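Macrophage migration inhibitory factor (Plasmodium berghei, PDB 2WKB) is a malaria-parasite member of the macrophage migration inhibitory factor family, a small alpha/beta protein that assembles here as a trimer. Local coordinates at residues E[5-10]-E[56-61]. Numbering follows the deposited sequence.
Sequences LITNIS and GYCFVR
With OG1 anti to the backbone N (chi1 -176°), Thr7 extends its hydroxyl to the carbonyl of Tyr57 and donates a 2.7 Å bond from OG1 to Tyr57 O, reaching it from above the carbonyl plane. The same OG1 accepts from the backbone N of Ile9, an ST turn that bends the chain as strand 4-7 ends. Asn8 CG sits between its own N and carbonyl carbon (chi1 51°), turning the amide toward the backbone of Tyr57; Asn8 OD1 accepts from the backbone N of Tyr57 (OD1 to N 2.9 Å), while ND2 is held by the carbonyls of Leu48 and Glu55. Before this turn, strand 4-7 pairs antiparallel with strand 58-63: Ile6 N to Phe59 O and Phe59 N to Ile6 O, both 2.8 Å and nearly straight, form a hydrogen-bonded pair flanked by the non-hydrogen-bonded pairs Leu5-Val60 and Thr7-Cys58. Ile6 lies alongside Phe59, and its CD1 also rests over one face of the Arg61 guanidinium, 3.7 Å from NH1; NE of that group makes a salt bridge with Glu4. On the other face Leu5 CD1 meets Cys58 CB and Val60 CG2, each at 3.9 Å, and Leu84 of helix 73-88 packs on all three residues. Ile6 and Phe59 instead touch a second subunit, where Phe59 packs on its Met39. Strands 4-7 and 58-63 are the central pair of the mixed sheet, 4-7 beside 39-44 and 58-63 beside 95-100, each outer strand parallel to its neighbour.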
loop_
_atom_site.group_PDB
_atom_site.type_symbol
_atom_site.label_atom_id
_atom_site.label_comp_id
_atom_site.label_asym_id
_atom_site.label_seq_id
_atom_site.Cartn_x
_atom_site.Cartn_y
_atom_site.Cartn_z
ATOM N N LEU E 5 2.274 -3.478 9.261
ATOM C CA LEU E 5 1.120 -3.700 10.120
ATOM C C LEU E 5 0.116 -2.633 9.715
ATOM O O LEU E 5 0.329 -1.435 9.989
ATOM C CB LEU E 5 1.560 -3.455 11.558
ATOM C CG LEU E 5 0.534 -3.393 12.676
ATOM C CD1 LEU E 5 -0.431 -4.598 12.594
ATOM C CD2 LEU E 5 1.309 -3.322 14.094
ATOM N N ILE E 6 -0.984 -3.075 9.120
ATOM C CA ILE E 6 -1.983 -2.161 8.660
ATOM C C ILE E 6 -3.184 -2.416 9.548
ATOM O O ILE E 6 -3.711 -3.561 9.646
ATOM C CB ILE E 6 -2.335 -2.490 7.192
ATOM C CG1 ILE E 6 -1.114 -2.179 6.313
ATOM C CG2 ILE E 6 -3.539 -1.667 6.757
ATOM C CD1 ILE E 6 -1.195 -2.890 4.990
ATOM N N THR E 7 -3.589 -1.380 10.310
ATOM C CA THR E 7 -4.530 -1.676 11.418
ATOM C C THR E 7 -5.399 -0.429 11.731
ATOM O O THR E 7 -4.936 0.668 11.534
ATOM C CB THR E 7 -3.781 -2.120 12.746
ATOM O OG1 THR E 7 -4.758 -2.459 13.692
ATOM C CG2 THR E 7 -2.781 -1.051 13.306
ATOM N N ASN E 8 -6.623 -0.655 12.220
ATOM C CA ASN E 8 -7.470 0.451 12.688
ATOM C C ASN E 8 -7.235 0.669 14.204
ATOM O O ASN E 8 -8.035 1.391 14.875
ATOM C CB ASN E 8 -8.975 0.170 12.399
ATOM C CG ASN E 8 -9.412 -1.193 12.904
ATOM O OD1 ASN E 8 -8.808 -1.725 13.819
ATOM N ND2 ASN E 8 -10.421 -1.779 12.276
ATOM N N ILE E 9 -6.296 -0.056 14.774
ATOM C CA ILE E 9 -6.005 0.110 16.216
ATOM C C ILE E 9 -5.038 1.243 16.445
ATOM O O ILE E 9 -3.956 1.270 15.917
ATOM C CB ILE E 9 -5.537 -1.199 16.863
ATOM C CG1 ILE E 9 -6.692 -2.203 16.808
ATOM C CG2 ILE E 9 -5.014 -0.888 18.325
ATOM C CD1 ILE E 9 -6.275 -3.554 17.278
ATOM N N SER E 10 -5.433 2.200 17.301
ATOM C CA SER E 10 -4.635 3.430 17.544
ATOM C C SER E 10 -3.626 3.274 18.697
ATOM O O SER E 10 -4.020 3.002 19.874
ATOM C CB SER E 10 -5.651 4.561 17.952
ATOM O OG SER E 10 -4.917 5.794 18.202
ATOM N N GLY E 56 -11.548 -3.540 16.102
ATOM C CA GLY E 56 -10.080 -3.734 16.109
ATOM C C GLY E 56 -9.659 -4.901 15.191
ATOM O O GLY E 56 -10.182 -6.006 15.284
ATOM N N TYR E 57 -8.782 -4.604 14.240
ATOM C CA TYR E 57 -8.362 -5.608 13.265
ATOM C C TYR E 57 -6.920 -5.263 12.842
ATOM O O TYR E 57 -6.575 -4.092 12.633
ATOM C CB TYR E 57 -9.314 -5.530 12.064
ATOM C CG TYR E 57 -8.857 -6.396 10.868
ATOM C CD1 TYR E 57 -8.944 -7.764 10.905
ATOM C CD2 TYR E 57 -8.316 -5.775 9.734
ATOM C CE1 TYR E 57 -8.506 -8.543 9.762
ATOM C CE2 TYR E 57 -7.872 -6.507 8.630
ATOM C CZ TYR E 57 -7.996 -7.892 8.652
ATOM O OH TYR E 57 -7.566 -8.655 7.529
ATOM N N CYS E 58 -6.101 -6.298 12.673
ATOM C CA CYS E 58 -4.738 -6.128 12.180
ATOM C C CYS E 58 -4.475 -6.980 10.934
ATOM O O CYS E 58 -4.758 -8.178 10.924
ATOM C CB CYS E 58 -3.726 -6.471 13.276
ATOM S SG CYS E 58 -3.952 -5.553 14.816
ATOM N N PHE E 59 -3.925 -6.360 9.891
ATOM C CA PHE E 59 -3.563 -7.066 8.685
ATOM C C PHE E 59 -2.065 -6.888 8.629
ATOM O O PHE E 59 -1.583 -5.738 8.552
ATOM C CB PHE E 59 -4.210 -6.395 7.502
ATOM C CG PHE E 59 -3.733 -6.931 6.164
ATOM C CD1 PHE E 59 -3.456 -8.283 5.986
ATOM C CD2 PHE E 59 -3.586 -6.091 5.081
ATOM C CE1 PHE E 59 -3.059 -8.785 4.758
ATOM C CE2 PHE E 59 -3.192 -6.579 3.834
ATOM C CZ PHE E 59 -2.904 -7.940 3.673
ATOM N N VAL E 60 -1.295 -7.997 8.656
ATOM C CA VAL E 60 0.162 -7.867 8.551
ATOM C C VAL E 60 0.600 -8.430 7.183
ATOM O O VAL E 60 0.215 -9.546 6.833
ATOM C CB VAL E 60 0.882 -8.586 9.653
ATOM C CG1 VAL E 60 2.453 -8.381 9.562
ATOM C CG2 VAL E 60 0.435 -8.046 11.086
ATOM N N ARG E 61 1.291 -7.642 6.382
ATOM C CA ARG E 61 1.683 -8.118 5.067
ATOM C C ARG E 61 3.234 -8.147 5.012
ATOM O O ARG E 61 3.863 -7.123 5.314
ATOM C CB ARG E 61 1.146 -7.191 4.017
ATOM C CG ARG E 61 1.458 -7.728 2.531
ATOM C CD ARG E 61 0.563 -6.968 1.503
ATOM N NE ARG E 61 0.640 -5.516 1.628
ATOM C CZ ARG E 61 -0.325 -4.674 1.261
ATOM N NH1 ARG E 61 -0.146 -3.375 1.423
ATOM N NH2 ARG E 61 -1.457 -5.134 0.714
#